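Local coordinates for putative chorismate mutase (Yersinia pestis biovar Microtus str. 91001, PDB 2GBB), which catalyses the Claisen rearrangement of chorismate to prephenate as a secreted, all-helical chorismate mutase, at residues A145-S148 and T149-V153. Sequence-based numbering, arbitrary orientation.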
loop_
_atom_site.group_PDB
_atom_site.type_symbol
_atom_site.label_atom_id
_atom_site.label_comp_id
_atom_site.label_asym_id
_atom_site.label_seq_id
_atom_site.Cartn_x
_atom_site.Cartn_y
_atom_site.Cartn_z
ATOM N N ALA A 145 12.362 13.082 2.340
ATOM C CA ALA A 145 13.048 12.682 1.113
ATOM C C ALA A 145 12.815 13.689 -0.038
ATOM O O ALA A 145 13.705 13.969 -0.862
ATOM C CB ALA A 145 12.609 11.198 0.713
ATOM N N ILE A 146 11.643 14.289 -0.061
ATOM C CA ILE A 146 11.353 15.240 -1.105
ATOM C C ILE A 146 12.148 16.513 -0.845
ATOM O O ILE A 146 12.696 17.115 -1.792
ATOM C CB ILE A 146 9.883 15.586 -1.169
ATOM C CG1 ILE A 146 9.110 14.416 -1.773
ATOM C CG2 ILE A 146 9.684 16.880 -2.012
ATOM C CD1 ILE A 146 7.667 14.631 -1.735
ATOM N N PHE A 147 12.198 16.913 0.423
ATOM C CA PHE A 147 12.947 18.122 0.829
ATOM C C PHE A 147 14.421 17.949 0.551
ATOM O O PHE A 147 15.072 18.840 0.073
ATOM C CB PHE A 147 12.777 18.434 2.326
ATOM C CG PHE A 147 13.568 19.664 2.788
ATOM C CD1 PHE A 147 13.196 20.938 2.379
ATOM C CD2 PHE A 147 14.695 19.517 3.604
ATOM C CE1 PHE A 147 13.923 22.077 2.779
ATOM C CE2 PHE A 147 15.436 20.648 4.032
ATOM C CZ PHE A 147 15.056 21.924 3.631
ATOM N N SER A 148 14.982 16.798 0.883
ATOM C CA SER A 148 16.392 16.726 0.714
ATOM C C SER A 148 16.790 16.724 -0.772
ATOM O O SER A 148 17.830 17.296 -1.133
ATOM C CB SER A 148 16.987 15.591 1.532
ATOM O OG SER A 148 16.602 14.347 1.004
ATOM N N THR A 149 15.969 16.129 -1.647
ATOM C CA THR A 149 16.302 16.117 -3.098
ATOM C C THR A 149 16.046 17.478 -3.752
ATOM O O THR A 149 16.709 17.886 -4.717
ATOM C CB THR A 149 15.502 15.019 -3.857
ATOM O OG1 THR A 149 14.135 15.139 -3.496
ATOM C CG2 THR A 149 15.929 13.623 -3.424
ATOM N N PHE A 150 15.033 18.154 -3.260
ATOM C CA PHE A 150 14.698 19.504 -3.700
ATOM C C PHE A 150 15.932 20.428 -3.600
ATOM O O PHE A 150 16.227 21.229 -4.502
ATOM C CB PHE A 150 13.520 19.988 -2.848
ATOM C CG PHE A 150 13.389 21.467 -2.739
ATOM C CD1 PHE A 150 12.740 22.199 -3.727
ATOM C CD2 PHE A 150 13.855 22.136 -1.585
ATOM C CE1 PHE A 150 12.604 23.611 -3.612
ATOM C CE2 PHE A 150 13.706 23.521 -1.454
ATOM C CZ PHE A 150 13.080 24.256 -2.490
ATOM N N ASN A 151 16.668 20.263 -2.511
ATOM C CA ASN A 151 17.897 21.024 -2.287
ATOM C C ASN A 151 19.074 20.608 -3.140
ATOM O O ASN A 151 20.107 21.310 -3.178
ATOM C CB ASN A 151 18.269 20.990 -0.790
ATOM C CG ASN A 151 17.386 21.933 0.035
ATOM O OD1 ASN A 151 17.105 23.052 -0.395
ATOM N ND2 ASN A 151 16.930 21.480 1.190
ATOM N N GLN A 152 18.916 19.476 -3.828
ATOM C CA GLN A 152 19.942 18.968 -4.759
ATOM C C GLN A 152 19.759 19.561 -6.152
ATOM O O GLN A 152 20.681 19.489 -6.972
ATOM C CB GLN A 152 19.921 17.425 -4.832
ATOM C CG GLN A 152 20.345 16.712 -3.531
ATOM C CD GLN A 152 21.710 17.126 -3.073
ATOM O OE1 GLN A 152 21.907 17.507 -1.906
ATOM N NE2 GLN A 152 22.674 17.084 -3.987
ATOM N N VAL A 153 18.600 20.171 -6.418
ATOM C CA VAL A 153 18.355 20.745 -7.737
ATOM C C VAL A 153 19.188 22.027 -7.965
ATOM O O VAL A 153 19.131 22.954 -7.154
ATOM C CB VAL A 153 16.854 21.126 -7.957
ATOM C CG1 VAL A 153 16.650 21.727 -9.356
ATOM C CG2 VAL A 153 15.907 19.949 -7.686
#
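Asn151 lays its amide nitrogen over one face of the Phe147 ring, one helical turn back along the chain. Asn151 ND2 stands 3.1 Å from Phe147 CZ and sits toward the rim of the ring, not over its centre, and the amide plane is turned almost perpendicular to the ring, at 86°. Phe147 reaches that spot because its CG is anti to the backbone N (chi1 179°). The ring of Phe150 meets Phe147 obliquely, Phe150 CD2 to Phe147 CD1 at 4.2 Å, and turns an edge to the Phe147 carbonyl, with Phe150 CD2 3.9 Å from Phe147 O. Both rings also meet Phe129 of helix 126-132, edge-to-face in the case of Phe147.

The two phenylalanines sit near the C-terminal end of helix 140-150, the last helix of this all-helical chorismate mutase; Asn151 lies in the type I beta turn, Phe150 to Val153, by which the chain leaves it. Phe150 N binds Ile146 O at 2.9 Å, while the next bond, Asn151 N to Phe147 O, is long and weak at 3.4 Å.

The Thr149 side chain touches Leu61 and Ala64 of helix 55-82. With OG1 between its backbone N and carbonyl carbon (chi1 49°), the hydroxyl folds back between two carbonyls, Thr149 OG1 lying 2.9 Å from Ala145 O and 3.0 Å from Ile146 O, either of which could take its proton. Ala145 O also accepts Thr149 N.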